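Local coordinates for hypothetical protein SO2946 (Shewanella oneidensis, PDB 2A5Z) that is of unknown function but adopts a jelly-roll fold with a carbohydrate-binding module, binds magnesium and may recognise a carbohydrate, at residues L40-S43 with D48-A51; L82-H87 with Y123-S128; A110-P113 with E117-V120; G152-I155 with A160-G163; F230-K235 with S242-D247. All blocks are in the same frame, centred on the assembly; numbering follows the deposited sequence.

Interaction 1: residues L40-S43 with D48-A51; sequences LTTS and DFYA
Thr42 docks on Tyr50 of strand 48-53, which within the chain lies at the edge of the six-stranded antiparallel sheet of this jelly roll, and brings the loop that follows helix 31-38 back along that margin. The contact illustrates how a side chain can continue the work of a backbone. Thr42 N donates to Tyr50 O at 2.9 Å in an almost straight bond (176°), and Tyr50 N donates to Thr42 OG1 at 2.8 Å. The hydroxyl takes the place of a carbonyl because chi1 of -57° sets OG1 beside its own amide nitrogen, so both groups face the same strand residue. The rest of the threonine leans at a slant toward the Phe49 ring, with CB of Thr42 3.8 Å from CD1 of Phe49. As successive strand residues, Phe49 and Tyr50 send their rings to opposite sides. Phe49 is buried and meets the ring of Phe112 edge-to-face, whereas Tyr50 lies beside Leu40 and bonds through its hydroxyl to Glu250. Trimer packing adds to the site: Leu40 touches Leu40 of the second and third subunits, and Tyr50 touches Ile44 of the third subunit. Near the aromatic ring, Leu40 O comes within 3.6 Å of Tyr50 CD2, and Tyr50 O receives, besides the Thr42 amide, a CA-H...O contact from Thr41 CA at 3.5 Å.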
loop_
_atom_site.group_PDB
_atom_site.type_symbol
_atom_site.label_atom_id
_atom_site.label_comp_id
_atom_site.label_asym_id
_atom_site.label_seq_id
_atom_site.Cartn_x
_atom_site.Cartn_y
_atom_site.Cartn_z
ATOM N N LEU C 40 -12.175 -6.790 0.791
ATOM C CA LEU C 40 -11.231 -6.339 -0.233
ATOM C C LEU C 40 -11.255 -4.817 -0.414
ATOM O O LEU C 40 -12.315 -4.216 -0.604
ATOM C CB LEU C 40 -11.494 -7.063 -1.561
ATOM C CG LEU C 40 -10.772 -6.601 -2.834
ATOM C CD1 LEU C 40 -9.276 -6.797 -2.722
ATOM C CD2 LEU C 40 -11.311 -7.334 -4.047
ATOM N N THR C 41 -10.073 -4.209 -0.335
ATOM C CA THR C 41 -9.890 -2.764 -0.489
ATOM C C THR C 41 -10.208 -2.317 -1.917
ATOM O O THR C 41 -9.703 -2.895 -2.878
ATOM C CB THR C 41 -8.436 -2.372 -0.147
ATOM O OG1 THR C 41 -8.112 -2.835 1.168
ATOM C CG2 THR C 41 -8.227 -0.857 -0.219
ATOM N N THR C 42 -11.050 -1.299 -2.057
ATOM C CA THR C 42 -11.378 -0.774 -3.384
ATOM C C THR C 42 -10.110 -0.229 -4.063
ATOM O O THR C 42 -9.327 0.489 -3.438
ATOM C CB THR C 42 -12.464 0.325 -3.298
ATOM O OG1 THR C 42 -13.618 -0.211 -2.649
ATOM C CG2 THR C 42 -12.860 0.851 -4.692
ATOM N N SER C 43 -9.898 -0.620 -5.317
ATOM C CA SER C 43 -8.889 0.010 -6.162
ATOM C C SER C 43 -9.633 0.863 -7.197
ATOM O O SER C 43 -9.747 2.077 -7.037
ATOM C CB SER C 43 -7.960 -1.025 -6.808
ATOM O OG SER C 43 -8.699 -2.043 -7.464
ATOM N N ASP C 48 -19.527 0.859 -5.083
ATOM C CA ASP C 48 -19.267 0.602 -3.672
ATOM C C ASP C 48 -17.835 0.996 -3.345
ATOM O O ASP C 48 -16.945 0.862 -4.188
ATOM C CB ASP C 48 -19.498 -0.877 -3.345
ATOM C CG ASP C 48 -20.921 -1.333 -3.644
ATOM O OD1 ASP C 48 -21.814 -1.107 -2.796
ATOM O OD2 ASP C 48 -21.147 -1.929 -4.726
ATOM N N PHE C 49 -17.614 1.524 -2.146
ATOM C CA PHE C 49 -16.260 1.745 -1.675
ATOM C C PHE C 49 -16.037 1.004 -0.371
ATOM O O PHE C 49 -16.881 1.051 0.518
ATOM C CB PHE C 49 -15.946 3.235 -1.482
ATOM C CG PHE C 49 -14.576 3.484 -0.907
ATOM C CD1 PHE C 49 -13.472 3.616 -1.742
ATOM C CD2 PHE C 49 -14.388 3.557 0.476
ATOM C CE1 PHE C 49 -12.198 3.828 -1.217
ATOM C CE2 PHE C 49 -13.120 3.764 1.010
ATOM C CZ PHE C 49 -12.022 3.899 0.160
ATOM N N TYR C 50 -14.891 0.331 -0.270
ATOM C CA TYR C 50 -14.481 -0.331 0.958
ATOM C C TYR C 50 -12.991 -0.114 1.235
ATOM O O TYR C 50 -12.171 -0.200 0.323
ATOM C CB TYR C 50 -14.779 -1.837 0.890
ATOM C CG TYR C 50 -14.603 -2.501 2.228
ATOM C CD1 TYR C 50 -15.661 -2.556 3.138
ATOM C CD2 TYR C 50 -13.373 -3.036 2.608
ATOM C CE1 TYR C 50 -15.503 -3.148 4.391
ATOM C CE2 TYR C 50 -13.202 -3.622 3.871
ATOM C CZ TYR C 50 -14.269 -3.669 4.745
ATOM O OH TYR C 50 -14.117 -4.249 5.975
ATOM N N ALA C 51 -12.657 0.166 2.494
ATOM C CA ALA C 51 -11.268 0.198 2.953
ATOM C C ALA C 51 -11.201 -0.185 4.430
ATOM O O ALA C 51 -12.100 0.141 5.201
ATOM C CB ALA C 51 -10.639 1.576 2.732
#

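Interaction 2: residues L82-H87 with Y123-S128; sequences LSEGNH and YFKTPS
Glu84 and Lys125 meet in a single salt bridge that ties a tight turn to strand 119-125 near the surface. The ionic bond runs from Lys125 NZ to Glu84 OE2 at 2.7 Å, reaching the oxygen on its syn side and 15° out of the carboxylate plane; Glu84 OE1 stands 3.2 Å from Lys125 NZ. The two side chains cross at about a right angle. Lys125 is stretched to full length, every torsion near 180°, and so spans the gap from its strand. Glu84 also extends beyond CG, but its chi1 of 74° wedges CG between the backbone nitrogen and the carbonyl carbon.

Backbone hydrogen bonds shape the glutamate's platform. A type II' turn runs from Glu84 to His87, closed by His87 N to Glu84 O at 2.8 Å, with Glu84 N to His87 O at 3.0 Å completing the hydrogen-bonded pair; Gly85 adopts the positive phi that such a turn needs in its first corner.

Further partners come from strand 184-191. Trp184 donates from NE1 to Glu84 OE1 and stacks on the ring of His87, which bonds in turn to Asp247, a magnesium ligand. With an ammonium group on one oxygen and an indole N-H on the other, the carboxylate of Glu84 probably stays ionised, with its rotation restrained.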
loop_
_atom_site.group_PDB
_atom_site.type_symbol
_atom_site.label_atom_id
_atom_site.label_comp_id
_atom_site.label_asym_id
_atom_site.label_seq_id
_atom_site.Cartn_x
_atom_site.Cartn_y
_atom_site.Cartn_z
ATOM N N LEU C 82 1.178 -4.621 19.051
ATOM C CA LEU C 82 0.925 -5.838 19.786
ATOM C C LEU C 82 -0.354 -6.480 19.256
ATOM O O LEU C 82 -1.035 -5.902 18.403
ATOM C CB LEU C 82 0.815 -5.526 21.286
ATOM C CG LEU C 82 -0.182 -4.483 21.808
ATOM C CD1 LEU C 82 -1.572 -5.086 21.939
ATOM C CD2 LEU C 82 0.280 -3.962 23.161
ATOM N N SER C 83 -0.662 -7.677 19.739
ATOM C CA SER C 83 -2.001 -8.239 19.595
ATOM C C SER C 83 -2.479 -8.689 20.974
ATOM O O SER C 83 -1.667 -9.073 21.813
ATOM C CB SER C 83 -2.008 -9.412 18.619
ATOM O OG SER C 83 -1.734 -8.984 17.298
ATOM N N GLU C 84 -3.785 -8.618 21.217
ATOM C CA GLU C 84 -4.347 -9.223 22.430
ATOM C C GLU C 84 -5.682 -9.918 22.204
ATOM O O GLU C 84 -6.619 -9.345 21.641
ATOM C CB GLU C 84 -4.401 -8.232 23.602
ATOM C CG GLU C 84 -5.471 -7.170 23.523
ATOM C CD GLU C 84 -5.625 -6.422 24.835
ATOM O OE1 GLU C 84 -6.511 -6.787 25.637
ATOM O OE2 GLU C 84 -4.848 -5.478 25.070
ATOM N N GLY C 85 -5.754 -11.171 22.634
ATOM C CA GLY C 85 -6.927 -12.000 22.388
ATOM C C GLY C 85 -7.214 -12.030 20.903
ATOM O O GLY C 85 -6.339 -12.348 20.101
ATOM N N ASN C 86 -8.435 -11.658 20.536
ATOM C CA ASN C 86 -8.848 -11.660 19.139
ATOM C C ASN C 86 -8.506 -10.363 18.410
ATOM O O ASN C 86 -8.766 -10.230 17.210
ATOM C CB ASN C 86 -10.342 -11.954 19.044
ATOM C CG ASN C 86 -10.649 -13.431 19.197
ATOM O OD1 ASN C 86 -10.414 -14.221 18.284
ATOM N ND2 ASN C 86 -11.171 -13.810 20.354
ATOM N N HIS C 87 -7.909 -9.423 19.139
ATOM C CA HIS C 87 -7.516 -8.141 18.577
ATOM C C HIS C 87 -6.127 -8.240 17.945
ATOM O O HIS C 87 -5.109 -8.058 18.611
ATOM C CB HIS C 87 -7.618 -7.040 19.646
ATOM C CG HIS C 87 -9.020 -6.830 20.133
ATOM N ND1 HIS C 87 -9.952 -6.105 19.419
ATOM C CD2 HIS C 87 -9.667 -7.308 21.223
ATOM C CE1 HIS C 87 -11.103 -6.114 20.067
ATOM N NE2 HIS C 87 -10.959 -6.841 21.164
ATOM N N TYR C 123 -12.577 -0.322 16.148
ATOM C CA TYR C 123 -12.357 -1.180 17.298
ATOM C C TYR C 123 -11.207 -0.574 18.082
ATOM O O TYR C 123 -10.083 -0.461 17.563
ATOM C CB TYR C 123 -12.015 -2.608 16.856
ATOM C CG TYR C 123 -13.139 -3.302 16.106
ATOM C CD1 TYR C 123 -13.839 -4.367 16.683
ATOM C CD2 TYR C 123 -13.507 -2.889 14.827
ATOM C CE1 TYR C 123 -14.871 -5.016 15.985
ATOM C CE2 TYR C 123 -14.542 -3.519 14.126
ATOM C CZ TYR C 123 -15.223 -4.575 14.717
ATOM O OH TYR C 123 -16.249 -5.195 14.026
ATOM N N PHE C 124 -11.486 -0.174 19.322
ATOM C CA PHE C 124 -10.535 0.609 20.108
ATOM C C PHE C 124 -10.536 0.233 21.578
ATOM O O PHE C 124 -11.545 -0.251 22.107
ATOM C CB PHE C 124 -10.791 2.121 19.937
ATOM C CG PHE C 124 -12.094 2.604 20.531
ATOM C CD1 PHE C 124 -12.140 3.111 21.834
ATOM C CD2 PHE C 124 -13.269 2.575 19.787
ATOM C CE1 PHE C 124 -13.328 3.567 22.379
ATOM C CE2 PHE C 124 -14.473 3.021 20.337
ATOM C CZ PHE C 124 -14.495 3.526 21.633
ATOM N N LYS C 125 -9.399 0.470 22.232
ATOM C CA LYS C 125 -9.234 0.145 23.645
ATOM C C LYS C 125 -8.932 1.402 24.440
ATOM O O LYS C 125 -8.013 2.162 24.105
ATOM C CB LYS C 125 -8.107 -0.881 23.846
ATOM C CG LYS C 125 -8.015 -1.435 25.278
ATOM C CD LYS C 125 -6.917 -2.477 25.438
ATOM C CE LYS C 125 -6.983 -3.099 26.844
ATOM N NZ LYS C 125 -5.887 -4.063 27.117
ATOM N N THR C 126 -9.697 1.611 25.506
ATOM C CA THR C 126 -9.420 2.707 26.423
ATOM C C THR C 126 -8.054 2.510 27.106
ATOM O O THR C 126 -7.614 1.371 27.295
ATOM C CB THR C 126 -10.542 2.889 27.454
ATOM O OG1 THR C 126 -10.843 1.632 28.074
ATOM C CG2 THR C 126 -11.787 3.435 26.767
ATOM N N PRO C 127 -7.364 3.622 27.438
ATOM C CA PRO C 127 -6.081 3.533 28.144
ATOM C C PRO C 127 -6.246 2.936 29.552
ATOM O O PRO C 127 -7.377 2.815 30.039
ATOM C CB PRO C 127 -5.622 4.998 28.224
ATOM C CG PRO C 127 -6.848 5.817 28.059
ATOM C CD PRO C 127 -7.758 5.022 27.176
ATOM N N SER C 128 -5.137 2.571 30.197
ATOM C CA SER C 128 -5.191 1.983 31.536
ATOM C C SER C 128 -5.476 3.006 32.654
ATOM O O SER C 128 -5.794 2.626 33.794
ATOM C CB SER C 128 -3.914 1.193 31.826
ATOM O OG SER C 128 -2.794 2.052 31.826
#

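Interaction 3: residues A110-P113 with E117-V120; sequences AIFP and ELEV
The crossing from strand 102-107 to strand 119-125, which carries the chain from one sheet of the jelly roll to the other, is closed by Phe112 packing on Leu118. The two side chains point at each other from either end of the connection. CD1 of Leu118 sits over the middle of the Phe112 ring, 3.6 Å from the centroid and only 5° from the ring normal, a nearly ideal CH-pi contact. Its sister methyl, Leu118 CD2, lies near the CG and CD2 atoms of the ring, 3.7 Å from Phe112 CD2, so both branches of the leucine are used. Chi1 of 173° in Leu118 turns CG away from its backbone nitrogen and carries the fork to the aromatic face. On the opposite face of the ring, Ile111 CG1 lies 3.7 Å above the plane, displaced toward the rim. Ala253 of strand 245-254 touches both partners. Among the polar backbone atoms, Phe112 O accepts from Arg220 and Glu117 O from Lys190. The chemistry is therefore one of dispersion and methyl-to-ring attraction: with Leu118 over the centre of one face and Ile111 toward the rim of the other, the ring probably has little freedom to tilt.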
loop_
_atom_site.group_PDB
_atom_site.type_symbol
_atom_site.label_atom_id
_atom_site.label_comp_id
_atom_site.label_asym_id
_atom_site.label_seq_id
_atom_site.Cartn_x
_atom_site.Cartn_y
_atom_site.Cartn_z
ATOM N N ALA C 110 -14.338 14.916 1.044
ATOM C CA ALA C 110 -14.772 15.276 -0.317
ATOM C C ALA C 110 -15.293 14.093 -1.127
ATOM O O ALA C 110 -16.189 14.242 -1.956
ATOM C CB ALA C 110 -13.639 15.972 -1.078
ATOM N N ILE C 111 -14.725 12.919 -0.869
ATOM C CA ILE C 111 -15.087 11.712 -1.601
ATOM C C ILE C 111 -16.279 10.980 -0.980
ATOM O O ILE C 111 -16.778 10.005 -1.540
ATOM C CB ILE C 111 -13.866 10.752 -1.753
ATOM C CG1 ILE C 111 -13.369 10.275 -0.386
ATOM C CG2 ILE C 111 -12.741 11.430 -2.566
ATOM C CD1 ILE C 111 -12.433 9.077 -0.450
ATOM N N PHE C 112 -16.720 11.444 0.190
ATOM C CA PHE C 112 -17.881 10.860 0.861
ATOM C C PHE C 112 -18.935 11.954 1.087
ATOM O O PHE C 112 -19.124 12.421 2.210
ATOM C CB PHE C 112 -17.490 10.191 2.190
ATOM C CG PHE C 112 -16.488 9.063 2.047
ATOM C CD1 PHE C 112 -16.779 7.938 1.274
ATOM C CD2 PHE C 112 -15.257 9.127 2.699
ATOM C CE1 PHE C 112 -15.852 6.897 1.137
ATOM C CE2 PHE C 112 -14.332 8.091 2.580
ATOM C CZ PHE C 112 -14.625 6.975 1.798
ATOM N N PRO C 113 -19.617 12.383 0.011
ATOM C CA PRO C 113 -20.673 13.365 0.211
ATOM C C PRO C 113 -21.845 12.702 0.953
ATOM O O PRO C 113 -21.886 11.466 1.054
ATOM C CB PRO C 113 -21.054 13.764 -1.218
ATOM C CG PRO C 113 -20.693 12.590 -2.044
ATOM C CD PRO C 113 -19.484 11.985 -1.402
ATOM N N GLU C 117 -23.616 7.979 2.302
ATOM C CA GLU C 117 -24.005 7.312 3.557
ATOM C C GLU C 117 -22.853 6.485 4.124
ATOM O O GLU C 117 -23.017 5.316 4.492
ATOM C CB GLU C 117 -25.240 6.435 3.367
ATOM C CG GLU C 117 -26.451 7.175 2.843
ATOM C CD GLU C 117 -27.687 6.297 2.785
ATOM O OE1 GLU C 117 -28.163 5.998 1.670
ATOM O OE2 GLU C 117 -28.182 5.901 3.855
ATOM N N LEU C 118 -21.686 7.117 4.180
ATOM C CA LEU C 118 -20.477 6.517 4.722
ATOM C C LEU C 118 -20.723 5.926 6.108
ATOM O O LEU C 118 -21.387 6.533 6.962
ATOM C CB LEU C 118 -19.350 7.560 4.774
ATOM C CG LEU C 118 -18.028 7.197 5.465
ATOM C CD1 LEU C 118 -17.191 6.256 4.613
ATOM C CD2 LEU C 118 -17.219 8.443 5.802
ATOM N N GLU C 119 -20.185 4.730 6.302
ATOM C CA GLU C 119 -20.193 4.055 7.583
ATOM C C GLU C 119 -18.750 3.816 8.007
ATOM O O GLU C 119 -17.956 3.262 7.247
ATOM C CB GLU C 119 -20.923 2.724 7.436
ATOM C CG GLU C 119 -21.439 2.142 8.712
ATOM C CD GLU C 119 -22.383 0.995 8.452
ATOM O OE1 GLU C 119 -23.401 1.200 7.752
ATOM O OE2 GLU C 119 -22.095 -0.121 8.931
ATOM N N VAL C 120 -18.403 4.260 9.207
ATOM C CA VAL C 120 -17.060 4.050 9.740
ATOM C C VAL C 120 -17.156 3.242 11.033
ATOM O O VAL C 120 -17.897 3.612 11.944
ATOM C CB VAL C 120 -16.317 5.388 10.000
ATOM C CG1 VAL C 120 -14.901 5.134 10.575
ATOM C CG2 VAL C 120 -16.247 6.231 8.731
#

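Interaction 4: residues G152-I155 with A160-G163; sequences GLII and AFGG
Ile154 and Phe161 pair across adjacent antiparallel strands, and their conformations bring the two side chains together. Chi1 of 54° holds Phe161 CG between the backbone nitrogen and the carbonyl carbon, which folds the ring back across the neighbouring strand. There it presents a face to Ile154, whose CB lies 4.2 Å from the ring centroid; Ile154 O stands over the rim of that same face, and Ile154 CG2 reaches the far end of the ring, 3.7 Å from Phe161 CZ. The other branch of the isoleucine, with CG1 beside the backbone nitrogen at chi1 -61°, turns off at roughly a right angle to CG2 and brings CD1 to 3.7 Å from Gly163 O. Leu153, Ile155 and Ala160 occupy the reverse face of the sheet. CG1 of Ile155 rests 3.9 Å from Ala160 CB, while Leu153 lays CD1 over the peptide that follows Phe161 and also packs on Val199 and Leu201 of the other sheet. Between the two faces, Ile154 N gives to Phe161 O at 2.8 Å and Phe161 N returns to Ile154 O at 2.9 Å; Gly152 and Gly163 form a second such pair. Segments 153-155 and 160-163 run 137° apart, a strongly twisted part of the beta hairpin 153-156/159-166, which belongs to one sheet of this jelly roll.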
loop_
_atom_site.group_PDB
_atom_site.type_symbol
_atom_site.label_atom_id
_atom_site.label_comp_id
_atom_site.label_asym_id
_atom_site.label_seq_id
_atom_site.Cartn_x
_atom_site.Cartn_y
_atom_site.Cartn_z
ATOM N N GLY C 152 -19.203 13.581 16.020
ATOM C CA GLY C 152 -19.296 12.121 16.091
ATOM C C GLY C 152 -19.342 11.658 17.531
ATOM O O GLY C 152 -19.927 12.333 18.378
ATOM N N LEU C 153 -18.758 10.496 17.816
ATOM C CA LEU C 153 -18.593 10.077 19.206
ATOM C C LEU C 153 -17.311 10.687 19.754
ATOM O O LEU C 153 -16.212 10.393 19.276
ATOM C CB LEU C 153 -18.565 8.558 19.359
ATOM C CG LEU C 153 -18.675 8.086 20.822
ATOM C CD1 LEU C 153 -20.137 8.037 21.284
ATOM C CD2 LEU C 153 -18.003 6.735 21.022
ATOM N N ILE C 154 -17.467 11.554 20.745
ATOM C CA ILE C 154 -16.340 12.238 21.354
ATOM C C ILE C 154 -16.056 11.605 22.715
ATOM O O ILE C 154 -16.974 11.284 23.460
ATOM C CB ILE C 154 -16.621 13.760 21.497
ATOM C CG1 ILE C 154 -16.846 14.396 20.117
ATOM C CG2 ILE C 154 -15.477 14.476 22.257
ATOM C CD1 ILE C 154 -17.723 15.658 20.156
ATOM N N ILE C 155 -14.782 11.406 23.025
ATOM C CA ILE C 155 -14.399 10.866 24.317
ATOM C C ILE C 155 -13.438 11.842 24.980
ATOM O O ILE C 155 -12.319 12.022 24.514
ATOM C CB ILE C 155 -13.757 9.453 24.183
ATOM C CG1 ILE C 155 -14.748 8.474 23.519
ATOM C CG2 ILE C 155 -13.263 8.946 25.556
ATOM C CD1 ILE C 155 -14.144 7.154 23.062
ATOM N N ALA C 160 -17.778 9.267 27.233
ATOM C CA ALA C 160 -18.143 9.253 25.816
ATOM C C ALA C 160 -19.496 9.929 25.615
ATOM O O ALA C 160 -20.400 9.794 26.449
ATOM C CB ALA C 160 -18.189 7.825 25.286
ATOM N N PHE C 161 -19.630 10.645 24.502
ATOM C CA PHE C 161 -20.874 11.317 24.168
ATOM C C PHE C 161 -20.868 11.689 22.705
ATOM O O PHE C 161 -19.809 11.964 22.130
ATOM C CB PHE C 161 -21.092 12.576 25.026
ATOM C CG PHE C 161 -19.940 13.559 24.996
ATOM C CD1 PHE C 161 -19.957 14.646 24.129
ATOM C CD2 PHE C 161 -18.861 13.414 25.856
ATOM C CE1 PHE C 161 -18.897 15.562 24.103
ATOM C CE2 PHE C 161 -17.796 14.328 25.841
ATOM C CZ PHE C 161 -17.817 15.401 24.961
ATOM N N GLY C 162 -22.054 11.692 22.110
ATOM C CA GLY C 162 -22.242 12.229 20.776
ATOM C C GLY C 162 -22.260 13.741 20.887
ATOM O O GLY C 162 -22.731 14.296 21.885
ATOM N N GLY C 163 -21.730 14.412 19.873
ATOM C CA GLY C 163 -21.683 15.862 19.899
ATOM C C GLY C 163 -21.124 16.500 18.650
ATOM O O GLY C 163 -20.591 15.826 17.781
#

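Interaction 5: residues F230-K235 with S242-D247; sequences FKTQCK and SLISID. With MG (magnesium ion), chain F.
Opposite Thr232, Ile244 approaches to 6.2 Å between CA atoms, and the touching parts, 230-234 and 243-246, run in nearly opposed directions (161°) and part to 8.6 Å between the CA atoms of Phe230 and Ile246. Side chains fill this widening gap. Phe230, with CG anti to its backbone nitrogen (chi1 165°), lays its ring between the segments; Ile246 covers one face with CD1, 4.0 Å from the centroid, the two side chains sliding past each other in opposite directions. At the ring edge, Ile244 O lies near the plane, 3.6 Å from Phe230 CZ, and Ile244 CG2 touches the same rim. One polar link crosses the apolar layer: Ile244 N donates to Thr232 OG1 over a rather long 3.3 Å but almost straight (169°), and that hydroxyl is also hydrogen-bonded to Thr136 OG1. Farther along, Leu243 lays its fork along the backbone of strand 230-234, with CD1 3.6 Å from Gln233 C and CD2 near Gln233 O, more loosely by the CB of Cys234.

At the far end of the second segment Asp247 chelates the magnesium ion through its backbone O at 2.2 Å and its side-chain OD1 at 2.2 Å. Backbone carbonyls of Asp54, Phe88 and Gly89 are further ligands, and the remaining carboxylate oxygen, OD2, forms a salt bridge with Arg259 of the third subunit. A hydrophobic interior between two facing sheets, with a magnesium site of mostly backbone oxygens where the chain turns a corner at Asp247, fits the beta-sandwich architecture found in many carbohydrate-binding modules.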
loop_
_atom_site.group_PDB
_atom_site.type_symbol
_atom_site.label_atom_id
_atom_site.label_comp_id
_atom_site.label_asym_id
_atom_site.label_seq_id
_atom_site.Cartn_x
_atom_site.Cartn_y
_atom_site.Cartn_z
ATOM N N PHE C 230 -10.848 8.114 12.861
ATOM C CA PHE C 230 -10.453 8.025 14.267
ATOM C C PHE C 230 -9.315 8.995 14.535
ATOM O O PHE C 230 -8.331 9.026 13.789
ATOM C CB PHE C 230 -10.010 6.587 14.592
ATOM C CG PHE C 230 -9.254 6.438 15.899
ATOM C CD1 PHE C 230 -9.932 6.255 17.098
ATOM C CD2 PHE C 230 -7.856 6.458 15.918
ATOM C CE1 PHE C 230 -9.233 6.103 18.305
ATOM C CE2 PHE C 230 -7.145 6.301 17.131
ATOM C CZ PHE C 230 -7.844 6.122 18.319
ATOM N N LYS C 231 -9.450 9.788 15.593
ATOM C CA LYS C 231 -8.372 10.666 16.018
ATOM C C LYS C 231 -8.273 10.661 17.537
ATOM O O LYS C 231 -9.270 10.866 18.223
ATOM C CB LYS C 231 -8.596 12.095 15.509
ATOM C CG LYS C 231 -7.415 13.036 15.752
ATOM C CD LYS C 231 -7.732 14.453 15.311
ATOM C CE LYS C 231 -6.559 15.365 15.588
ATOM N NZ LYS C 231 -6.914 16.806 15.513
ATOM N N THR C 232 -7.074 10.433 18.055
ATOM C CA THR C 232 -6.844 10.525 19.493
ATOM C C THR C 232 -5.726 11.529 19.733
ATOM O O THR C 232 -4.774 11.603 18.956
ATOM C CB THR C 232 -6.576 9.139 20.138
ATOM O OG1 THR C 232 -6.787 9.210 21.552
ATOM C CG2 THR C 232 -5.162 8.625 19.837
ATOM N N GLN C 233 -5.861 12.301 20.806
ATOM C CA GLN C 233 -5.089 13.525 20.988
ATOM C C GLN C 233 -4.838 13.824 22.461
ATOM O O GLN C 233 -5.669 13.510 23.324
ATOM C CB GLN C 233 -5.863 14.698 20.389
ATOM C CG GLN C 233 -5.071 15.996 20.247
ATOM C CD GLN C 233 -5.791 16.999 19.383
ATOM O OE1 GLN C 233 -7.011 17.120 19.455
ATOM N NE2 GLN C 233 -5.048 17.710 18.545
ATOM N N CYS C 234 -3.696 14.449 22.736
ATOM C CA CYS C 234 -3.398 14.954 24.072
ATOM C C CYS C 234 -3.432 16.476 24.052
ATOM O O CYS C 234 -2.741 17.099 23.252
ATOM C CB CYS C 234 -2.042 14.454 24.561
ATOM S SG CYS C 234 -1.706 14.920 26.281
ATOM N N LYS C 235 -4.246 17.063 24.926
ATOM C CA LYS C 235 -4.447 18.510 24.962
ATOM C C LYS C 235 -3.340 19.265 25.692
ATOM O O LYS C 235 -3.259 20.489 25.590
ATOM C CB LYS C 235 -5.787 18.850 25.606
ATOM C CG LYS C 235 -6.998 18.530 24.738
ATOM C CD LYS C 235 -8.280 19.076 25.359
ATOM C CE LYS C 235 -8.735 18.213 26.523
ATOM N NZ LYS C 235 -9.920 18.808 27.200
ATOM N N SER C 242 -1.179 7.890 28.268
ATOM C CA SER C 242 -1.754 6.963 27.292
ATOM C C SER C 242 -3.000 7.566 26.655
ATOM O O SER C 242 -3.825 8.191 27.342
ATOM C CB SER C 242 -2.104 5.616 27.933
ATOM O OG SER C 242 -0.944 4.887 28.298
ATOM N N LEU C 243 -3.112 7.401 25.341
ATOM C CA LEU C 243 -4.320 7.777 24.602
ATOM C C LEU C 243 -5.059 6.498 24.223
ATOM O O LEU C 243 -4.742 5.425 24.739
ATOM C CB LEU C 243 -3.962 8.633 23.371
ATOM C CG LEU C 243 -3.121 9.898 23.662
ATOM C CD1 LEU C 243 -2.938 10.745 22.412
ATOM C CD2 LEU C 243 -3.713 10.738 24.794
ATOM N N ILE C 244 -6.033 6.588 23.326
ATOM C CA ILE C 244 -6.816 5.409 22.976
ATOM C C ILE C 244 -6.075 4.543 21.930
ATOM O O ILE C 244 -5.570 5.057 20.939
ATOM C CB ILE C 244 -8.281 5.814 22.606
ATOM C CG1 ILE C 244 -9.038 6.188 23.903
ATOM C CG2 ILE C 244 -8.993 4.714 21.810
ATOM C CD1 ILE C 244 -10.492 6.644 23.734
ATOM N N SER C 245 -5.980 3.240 22.192
ATOM C CA SER C 245 -5.336 2.293 21.275
ATOM C C SER C 245 -6.290 1.895 20.163
ATOM O O SER C 245 -7.493 1.853 20.373
ATOM C CB SER C 245 -4.877 1.040 22.025
ATOM O OG SER C 245 -4.019 1.377 23.103
ATOM N N ILE C 246 -5.759 1.600 18.979
ATOM C CA ILE C 246 -6.609 1.178 17.851
ATOM C C ILE C 246 -6.198 -0.189 17.283
ATOM O O ILE C 246 -5.014 -0.449 17.018
ATOM C CB ILE C 246 -6.754 2.277 16.749
ATOM C CG1 ILE C 246 -7.740 1.832 15.644
ATOM C CG2 ILE C 246 -5.374 2.719 16.212
ATOM C CD1 ILE C 246 -8.314 2.971 14.807
ATOM N N ASP C 247 -7.207 -1.048 17.138
ATOM C CA ASP C 247 -7.077 -2.388 16.581
ATOM C C ASP C 247 -7.421 -2.350 15.084
ATOM O O ASP C 247 -6.694 -2.873 14.257
ATOM C CB ASP C 247 -8.045 -3.327 17.329
ATOM C CG ASP C 247 -8.123 -4.734 16.734
ATOM O OD1 ASP C 247 -7.153 -5.188 16.112
ATOM O OD2 ASP C 247 -9.163 -5.411 16.911
HETATM MG MG MG F . -5.847 -4.850 14.423
#

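How the interactions relate
Interactions 1, 3, 4 and 5 each join segments close in sequence. Interaction 1 comes first along the chain; interaction 2, whose segments are 36 residues apart, encloses interaction 3; then 4 and 5 follow. Strand 119-125 serves both 2 and 3, whose centres lie 26 Å apart on opposite sides of the chain's centre. Its neighbour, strand 245-254, contributes to interaction 5, and strand 48-53 of interaction 1 flanks that one, so four contacts reach a single sheet. Aromatic packing of Phe49 on Phe112 joins 1 to 3. Phe124, Ile155 and Ile244 bring 2, 4 and 5 together in the core, and His87 joins 2 to the magnesium site. Sandwich, metal and trimer contacts are thus linked.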